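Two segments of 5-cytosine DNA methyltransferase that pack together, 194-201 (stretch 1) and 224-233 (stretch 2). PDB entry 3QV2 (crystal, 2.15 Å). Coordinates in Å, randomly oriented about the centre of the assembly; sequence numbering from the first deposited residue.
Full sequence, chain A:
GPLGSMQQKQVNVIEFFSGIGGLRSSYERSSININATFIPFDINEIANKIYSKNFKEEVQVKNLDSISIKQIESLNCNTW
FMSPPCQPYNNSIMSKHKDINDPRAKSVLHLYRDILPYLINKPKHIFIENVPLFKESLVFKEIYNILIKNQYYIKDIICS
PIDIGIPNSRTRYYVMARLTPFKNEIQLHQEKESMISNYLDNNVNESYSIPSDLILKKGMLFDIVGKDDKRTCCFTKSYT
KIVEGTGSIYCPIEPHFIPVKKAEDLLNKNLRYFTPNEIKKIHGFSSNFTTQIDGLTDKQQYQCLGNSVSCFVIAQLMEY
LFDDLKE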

# COMPACT_ATOMS: atom_id res chain seq x y z
N SER A 194 3.93 -15.33 13.03
CA SER A 194 2.48 -15.26 12.96
C SER A 194 1.96 -16.16 11.85
O SER A 194 2.66 -16.41 10.86
N MET A 195 0.74 -16.65 12.02
CA MET A 195 0.08 -17.44 11.00
C MET A 195 -1.17 -16.70 10.56
O MET A 195 -1.53 -15.68 11.14
N ILE A 196 -1.84 -17.22 9.53
CA ILE A 196 -3.09 -16.63 9.06
C ILE A 196 -4.08 -16.55 10.22
O ILE A 196 -4.95 -15.68 10.25
N SER A 197 -3.93 -17.47 11.17
CA SER A 197 -4.80 -17.53 12.33
C SER A 197 -4.86 -16.19 13.07
O SER A 197 -5.93 -15.76 13.50
N ASN A 198 -3.71 -15.55 13.22
CA ASN A 198 -3.59 -14.33 14.02
C ASN A 198 -4.41 -13.14 13.51
O ASN A 198 -4.63 -12.18 14.24
N TYR A 199 -4.86 -13.21 12.26
CA TYR A 199 -5.53 -12.07 11.64
C TYR A 199 -7.03 -12.27 11.48
O TYR A 199 -7.74 -11.37 11.04
N LEU A 200 -7.51 -13.45 11.85
CA LEU A 200 -8.91 -13.81 11.63
C LEU A 200 -9.83 -13.23 12.69
O LEU A 200 -9.57 -13.35 13.89
N ASP A 201 -10.92 -12.59 12.25
CA ASP A 201 -12.01 -12.26 13.15
C ASP A 201 -12.61 -13.57 13.65
O ASP A 201 -12.44 -14.61 13.02
N ILE A 224 -7.58 -20.89 -2.34
CA ILE A 224 -8.15 -21.16 -1.02
C ILE A 224 -7.08 -21.49 0.02
O ILE A 224 -6.14 -22.23 -0.26
N VAL A 225 -7.24 -20.92 1.21
CA VAL A 225 -6.28 -21.14 2.29
C VAL A 225 -6.97 -21.46 3.61
O VAL A 225 -8.12 -21.06 3.84
N GLY A 226 -6.27 -22.18 4.47
CA GLY A 226 -6.74 -22.48 5.81
C GLY A 226 -5.95 -21.68 6.83
O GLY A 226 -4.98 -21.02 6.49
N LYS A 227 -6.36 -21.76 8.09
CA LYS A 227 -5.74 -20.95 9.15
C LYS A 227 -4.24 -21.21 9.30
O LYS A 227 -3.54 -20.41 9.92
N ASP A 228 -3.75 -22.30 8.73
CA ASP A 228 -2.35 -22.67 8.88
C ASP A 228 -1.53 -22.57 7.59
O ASP A 228 -0.30 -22.67 7.62
N ASP A 229 -2.21 -22.38 6.46
CA ASP A 229 -1.54 -22.33 5.17
C ASP A 229 -0.47 -21.23 5.09
O ASP A 229 -0.54 -20.23 5.81
N LYS A 230 0.51 -21.43 4.22
CA LYS A 230 1.67 -20.55 4.13
C LYS A 230 1.33 -19.06 4.08
O LYS A 230 1.86 -18.27 4.86
N ARG A 231 0.44 -18.68 3.17
CA ARG A 231 0.15 -17.27 2.95
C ARG A 231 -1.18 -17.04 2.25
O ARG A 231 -1.81 -17.97 1.74
N THR A 232 -1.60 -15.78 2.22
CA THR A 232 -2.77 -15.35 1.46
C THR A 232 -2.30 -14.60 0.21
O THR A 232 -1.23 -14.00 0.21
N CYS A 233 -3.11 -14.64 -0.84
CA CYS A 233 -2.76 -13.94 -2.08
C CYS A 233 -2.95 -12.43 -1.95
O CYS A 233 -3.54 -11.95 -0.98

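The contact between the two segments is small, burying 355 Å² in all, and it is organised around Ile196, with Lys227 covering the next largest area and Met195 third. The backbones come closest at Ser197 and Lys227, whose CA atoms lie 4.8 Å apart, at the point where stretch 2 folds through a type I turn from Gly226 to Asp229.

Ile196 is the buried centre. Its CA-to-CB bond points toward stretch 2, and the m, t rotamer (chi1 -55°, chi2 -176°) extends the side chain so that CD1 reaches the carbonyls at both ends of the turn, Gly226 O and Asp229 O, and the side chains of Val225 and Thr232. This methyl meets a mixed surface. On the apolar side, Ile196 CD1 is 4.0 Å from Val225 CB and 4.0 Å from Thr232 CG2; both of these residues also direct their CA-to-CB bonds toward stretch 1. Backbone carbonyls also line the site: Ile196 CD1 lies 3.3 Å from Gly226 O and 3.3 Å from Asp229 O. These are van der Waals contacts, so the methyl fills space beside the oxygens but has no polar hydrogen to give them. Nearer the main chain, Ile196 CB sits 3.6 Å from Lys227 O.

That same carbonyl provides the polar link between the segments. Ser197, in the m rotamer (chi1 -44°), has its CA-to-CB bond sideways to stretch 2, yet its hydroxyl donates a short hydrogen bond from Ser197 OG to Lys227 O at 2.8 Å. The backbone amide, Ser197 N, also approaches Lys227 O at 3.2 Å, but its N-H...O angle of 122° makes this a weak bond. One oxygen thus receives both donors of a single residue.

Lys227 meets stretch 1 through its carbonyl and its CB. Lys227 CB is 3.5 Å from Ser197 OG and 4.1 Å from Leu200 CD1, the latter reached by a leucine in the m, t rotamer. Beyond this the lysine chain, with chi1 at 61° (p), leads away from stretch 1, and its NZ forms no bond across the contact.

Met195 packs against the middle of the turn, Lys227 and Asp228. Its CA-to-CB bond points toward stretch 2, with chi1 at -128°, between wells, followed by p angles at chi2 and chi3. Met195 CG packs 3.8 Å from Lys227 O and 4.2 Å from Asp228 OD1. The CA-to-CB bond of Asp228 points away, but its m rotamer (chi1 -73°) brings the carboxylate back, with Asp228 OD1 3.7 Å from Ser197 OG.

Each side is braced internally. Met195 N donates to Asn198 OD1 at 2.8 Å, and Ser194 OG and Tyr199 OH are hydrogen-bonded at 2.9 Å. In stretch 2, Gly226 N donates to Asp229 OD2 at 2.5 Å, while Asp229 N closes the turn on Gly226 O at 3.1 Å, Gly226 O being one of the oxygens next to Ile196 CD1.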

# COMPACT_ATOMS: atom_id res chain seq x y z
CB SER A 194 2.03 -13.82 12.71
OG SER A 194 2.45 -13.37 11.43
CB MET A 195 -0.28 -18.82 11.55
CG MET A 195 0.20 -19.99 10.70
SD MET A 195 2.00 -20.18 10.69
CE MET A 195 2.31 -20.58 12.41
CB ILE A 196 -3.70 -17.46 7.92
CG1 ILE A 196 -2.70 -17.63 6.78
CG2 ILE A 196 -4.99 -16.81 7.42
CD1 ILE A 196 -3.26 -18.35 5.58
CB SER A 197 -4.32 -18.62 13.29
OG SER A 197 -3.98 -19.81 12.59
CB ASN A 198 -2.12 -13.92 14.15
CG ASN A 198 -1.29 -14.97 14.88
OD1 ASN A 198 -0.74 -15.88 14.26
ND2 ASN A 198 -1.19 -14.84 16.20
CB TYR A 199 -4.89 -11.76 10.29
CG TYR A 199 -3.38 -11.61 10.33
CD1 TYR A 199 -2.55 -12.72 10.25
CD2 TYR A 199 -2.80 -10.35 10.46
CE1 TYR A 199 -1.17 -12.58 10.29
CE2 TYR A 199 -1.42 -10.21 10.50
CZ TYR A 199 -0.62 -11.33 10.42
OH TYR A 199 0.75 -11.20 10.46
CB LEU A 200 -9.06 -15.33 11.62
CG LEU A 200 -8.24 -16.09 10.58
CD1 LEU A 200 -8.35 -17.59 10.80
CD2 LEU A 200 -8.70 -15.72 9.18
CB ASP A 201 -13.08 -11.44 12.44
CG ASP A 201 -12.54 -10.16 11.84
OD1 ASP A 201 -11.47 -9.70 12.28
OD2 ASP A 201 -13.20 -9.61 10.93
CB ILE A 224 -9.18 -22.31 -1.08
CG1 ILE A 224 -10.19 -22.06 -2.20
CG2 ILE A 224 -9.89 -22.45 0.26
CD1 ILE A 224 -11.25 -23.14 -2.31
CB VAL A 225 -5.38 -19.90 2.50
CG1 VAL A 225 -4.53 -19.65 1.26
CG2 VAL A 225 -6.23 -18.68 2.82
CB LYS A 227 -6.45 -21.18 10.48
CG LYS A 227 -6.40 -22.62 10.98
CD LYS A 227 -7.22 -22.79 12.25
CE LYS A 227 -8.67 -22.40 12.02
NZ LYS A 227 -9.50 -22.58 13.25
CB ASP A 228 -2.22 -24.08 9.48
CG ASP A 228 -2.58 -24.11 10.96
OD1 ASP A 228 -2.50 -23.05 11.61
OD2 ASP A 228 -2.93 -25.20 11.46
CB ASP A 229 -2.55 -22.17 4.03
CG ASP A 229 -3.16 -23.50 3.62
OD1 ASP A 229 -2.47 -24.27 2.93
OD2 ASP A 229 -4.33 -23.76 3.98
CB LYS A 230 2.54 -20.91 2.92
CG LYS A 230 3.36 -22.18 3.11
CD LYS A 230 4.34 -22.37 1.97
CE LYS A 230 5.20 -23.61 2.17
NZ LYS A 230 6.19 -23.78 1.07
CB ARG A 231 1.27 -16.62 2.13
CG ARG A 231 1.08 -16.74 0.63
CD ARG A 231 1.09 -18.19 0.16
NE ARG A 231 0.74 -18.30 -1.25
CZ ARG A 231 -0.47 -18.62 -1.70
NH1 ARG A 231 -1.46 -18.87 -0.85
NH2 ARG A 231 -0.70 -18.69 -3.01
CB THR A 232 -3.67 -14.42 2.28
OG1 THR A 232 -2.90 -13.32 2.77
CG2 THR A 232 -4.27 -15.17 3.46
CB CYS A 233 -3.58 -14.47 -3.26
SG CYS A 233 -3.07 -16.11 -3.84